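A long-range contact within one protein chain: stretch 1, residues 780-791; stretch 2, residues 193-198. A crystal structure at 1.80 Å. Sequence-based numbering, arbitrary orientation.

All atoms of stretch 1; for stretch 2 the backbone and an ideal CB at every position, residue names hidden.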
# COMPACT_ATOMS: atom_id res chain seq x y z
N THR A 780 -4.23 6.48 -28.02
CA THR A 780 -3.45 5.42 -27.37
C THR A 780 -2.00 5.46 -27.83
O THR A 780 -1.64 6.26 -28.71
CB THR A 780 -4.08 4.03 -27.63
OG1 THR A 780 -3.50 3.05 -26.75
CG2 THR A 780 -3.90 3.58 -29.10
N TYR A 781 -1.17 4.60 -27.24
CA TYR A 781 0.17 4.30 -27.77
C TYR A 781 0.60 2.88 -27.43
O TYR A 781 0.21 2.35 -26.40
CB TYR A 781 1.21 5.31 -27.28
CG TYR A 781 1.24 5.60 -25.80
CD1 TYR A 781 2.04 4.84 -24.95
CD2 TYR A 781 0.53 6.67 -25.26
CE1 TYR A 781 2.10 5.12 -23.58
CE2 TYR A 781 0.59 6.96 -23.89
CZ TYR A 781 1.37 6.19 -23.06
OH TYR A 781 1.42 6.47 -21.71
N ALA A 782 1.39 2.29 -28.33
CA ALA A 782 1.91 0.92 -28.17
C ALA A 782 3.33 0.83 -28.68
O ALA A 782 3.68 1.49 -29.67
CB ALA A 782 1.03 -0.07 -28.92
N ASN A 783 4.14 0.01 -28.02
CA ASN A 783 5.50 -0.29 -28.48
C ASN A 783 6.36 0.97 -28.65
O ASN A 783 7.08 1.11 -29.64
CB ASN A 783 5.46 -1.13 -29.77
CG ASN A 783 4.66 -2.42 -29.60
OD1 ASN A 783 3.61 -2.61 -30.23
ND2 ASN A 783 5.15 -3.31 -28.75
N GLN A 784 6.26 1.89 -27.68
CA GLN A 784 6.99 3.15 -27.70
C GLN A 784 8.10 3.12 -26.68
O GLN A 784 7.89 2.68 -25.55
CB GLN A 784 6.06 4.32 -27.35
CG GLN A 784 4.99 4.63 -28.38
CD GLN A 784 5.54 4.92 -29.75
OE1 GLN A 784 6.45 5.73 -29.92
NE2 GLN A 784 4.98 4.25 -30.76
N ILE A 785 9.27 3.62 -27.07
CA ILE A 785 10.37 3.74 -26.12
C ILE A 785 10.07 4.88 -25.15
O ILE A 785 9.74 5.99 -25.57
CB ILE A 785 11.74 3.90 -26.84
CG1 ILE A 785 12.02 2.62 -27.64
CG2 ILE A 785 12.83 4.18 -25.82
CD1 ILE A 785 13.37 2.52 -28.29
N TYR A 786 10.23 4.59 -23.86
CA TYR A 786 9.84 5.45 -22.74
C TYR A 786 10.95 5.37 -21.70
O TYR A 786 11.46 4.27 -21.41
CB TYR A 786 8.53 4.88 -22.16
CG TYR A 786 7.87 5.62 -20.99
CD1 TYR A 786 7.40 6.93 -21.13
CD2 TYR A 786 7.63 4.97 -19.77
CE1 TYR A 786 6.76 7.58 -20.07
CE2 TYR A 786 6.99 5.62 -18.71
CZ TYR A 786 6.55 6.92 -18.86
OH TYR A 786 5.92 7.58 -17.81
N PHE A 787 11.33 6.51 -21.13
CA PHE A 787 12.47 6.57 -20.21
C PHE A 787 12.03 6.47 -18.75
O PHE A 787 12.22 7.39 -17.95
CB PHE A 787 13.31 7.83 -20.47
CG PHE A 787 13.85 7.93 -21.88
CD1 PHE A 787 14.49 6.84 -22.48
CD2 PHE A 787 13.78 9.12 -22.58
CE1 PHE A 787 15.01 6.94 -23.77
CE2 PHE A 787 14.31 9.23 -23.86
CZ PHE A 787 14.92 8.14 -24.45
N ALA A 788 11.45 5.33 -18.39
CA ALA A 788 10.91 5.11 -17.05
C ALA A 788 12.03 5.03 -16.05
O ALA A 788 13.12 4.53 -16.37
CB ALA A 788 10.09 3.83 -17.01
N TYR A 789 11.77 5.52 -14.84
CA TYR A 789 12.62 5.23 -13.69
C TYR A 789 12.34 3.79 -13.26
O TYR A 789 11.22 3.48 -12.87
CB TYR A 789 12.35 6.22 -12.55
CG TYR A 789 12.87 7.60 -12.87
CD1 TYR A 789 12.11 8.50 -13.61
CD2 TYR A 789 14.14 7.98 -12.48
CE1 TYR A 789 12.60 9.77 -13.92
CE2 TYR A 789 14.64 9.25 -12.78
CZ TYR A 789 13.87 10.13 -13.50
OH TYR A 789 14.35 11.38 -13.81
N THR A 790 13.34 2.92 -13.41
CA THR A 790 13.20 1.48 -13.14
C THR A 790 14.33 0.85 -12.31
O THR A 790 14.19 -0.30 -11.87
CB THR A 790 13.23 0.69 -14.45
OG1 THR A 790 14.52 0.85 -15.04
CG2 THR A 790 12.17 1.16 -15.43
N THR A 791 15.45 1.55 -12.14
CA THR A 791 16.68 0.92 -11.75
C THR A 791 17.18 1.46 -10.41
O THR A 791 17.23 2.68 -10.20
CB THR A 791 17.72 1.05 -12.89
OG1 THR A 791 17.19 0.42 -14.06
CG2 THR A 791 19.05 0.41 -12.51
N UNK A 193 -1.57 3.27 -16.36
CA UNK A 193 -0.50 2.28 -16.41
C UNK A 193 0.08 2.15 -17.79
O UNK A 193 -0.57 2.38 -18.81
CB UNK A 193 -1.01 0.92 -15.94
N UNK A 194 1.31 1.67 -17.79
CA UNK A 194 1.99 1.24 -18.96
C UNK A 194 2.61 -0.13 -18.65
O UNK A 194 3.10 -0.35 -17.54
CB UNK A 194 3.04 2.27 -19.40
N UNK A 195 2.58 -1.05 -19.60
CA UNK A 195 3.31 -2.34 -19.45
C UNK A 195 4.65 -2.29 -20.18
O UNK A 195 4.80 -1.58 -21.16
CB UNK A 195 2.47 -3.50 -19.99
N UNK A 196 5.62 -3.07 -19.70
CA UNK A 196 6.90 -3.26 -20.38
C UNK A 196 6.81 -4.50 -21.26
O UNK A 196 6.46 -5.59 -20.78
CB UNK A 196 8.05 -3.39 -19.38
N UNK A 197 7.12 -4.32 -22.55
CA UNK A 197 7.02 -5.41 -23.54
C UNK A 197 8.37 -5.68 -24.18
O UNK A 197 9.27 -4.83 -24.13
CB UNK A 197 5.99 -5.07 -24.62
N UNK A 198 8.49 -6.86 -24.77
CA UNK A 198 9.71 -7.28 -25.44
C UNK A 198 9.93 -6.51 -26.73
O UNK A 198 8.99 -6.18 -27.44
CB UNK A 198 9.67 -8.78 -25.73

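Position 193 comes first and asks little of this contact. Its phi/psi of -141/156 is extended, its CA-to-CB bond points away from stretch 1, and nothing of stretch 1 lies within 5.5 Å of the ideal CB, so stretch 1 leaves the choice open. The deposited residue is Gln 193, which makes no contact here.

Position 194 is the first real constraint. The backbone is again extended, at -132/141, and CA-to-CB points toward stretch 1. The ideal CB lies 5.1 Å from OH of Tyr 781 and 5.2 Å from CE2 of Tyr 786, so it looks between two aromatic rings. That gap is too wide for a bare methyl to fill well, and the ring carbons favour an apolar group; valine, isoleucine or leucine would all be reasonable, and a beta-branched residue also agrees with the strand. The residue is Val 194. Its CG2 meets CE1 of Tyr 781 at 3.6 Å, at the edge of that ring and near its plane, while CG1 stands 4.4 Å from CD2 of Tyr 786. Branching at CB thus lets one short side chain reach both tyrosines. Its chi1 of 116° lies between the usual wells.

Position 195 has its side chain out of reach of stretch 1, and many strand residues would serve; it is Ile 195.

Position 196 is harder to read. CA-to-CB runs sideways, and the ideal CB finds no atom of stretch 1 within 5.5 Å. Farther off, however, stretch 1 offers the methyls of Ala 788 and Thr 790. A small residue would leave them untouched; a long apolar one, such as methionine or an aromatic, could extend to them; a leucine would fall short. Phe 196 does so with chi1 at -58° (m): its CZ comes to 4.0 Å from CG2 of Thr 790 and 4.4 Å from CB of Ala 788. The end of the side chain makes the contact that its CB cannot.

At position 197 CA-to-CB again points toward stretch 1, with the ideal CB 4.6 Å from ND2 of Asn 783. An amide invites a polar partner, yet a compact aliphatic group could also pack against it, so serine, threonine or valine are all plausible. The deposited Val 197 takes the packing route: CG2 touches ND2 of Asn 783 at 3.5 Å, and no hydrogen bond crosses between the stretches.

Position 198 turns its CB away, leaving polar or apolar residues equally possible; Asn 198 finds its hydrogen bonds elsewhere in the structure.

Stretch 2 (193-198) QVIFVN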
# COMPACT_ATOMS: atom_id res chain seq x y z
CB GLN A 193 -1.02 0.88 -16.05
CG GLN A 193 -1.78 0.75 -14.74
CD GLN A 193 -0.90 0.83 -13.51
OE1 GLN A 193 0.32 0.68 -13.57
NE2 GLN A 193 -1.54 1.07 -12.37
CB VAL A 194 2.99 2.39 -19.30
CG1 VAL A 194 4.44 1.96 -19.20
CG2 VAL A 194 2.59 3.13 -20.57
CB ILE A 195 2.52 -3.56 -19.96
CG1 ILE A 195 2.13 -3.43 -21.45
CG2 ILE A 195 1.28 -3.78 -19.10
CD1 ILE A 195 1.47 -4.68 -22.02
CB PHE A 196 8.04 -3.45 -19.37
CG PHE A 196 8.20 -2.31 -18.38
CD1 PHE A 196 7.79 -1.02 -18.67
CD2 PHE A 196 8.79 -2.56 -17.15
CE1 PHE A 196 7.97 -0.00 -17.76
CE2 PHE A 196 8.98 -1.53 -16.23
CZ PHE A 196 8.56 -0.25 -16.54
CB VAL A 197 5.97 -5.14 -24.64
CG1 VAL A 197 4.59 -4.86 -24.03
CG2 VAL A 197 6.40 -4.04 -25.61
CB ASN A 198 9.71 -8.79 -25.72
CG ASN A 198 9.87 -9.63 -24.46
OD1 ASN A 198 10.11 -9.12 -23.37
ND2 ASN A 198 9.73 -10.95 -24.61
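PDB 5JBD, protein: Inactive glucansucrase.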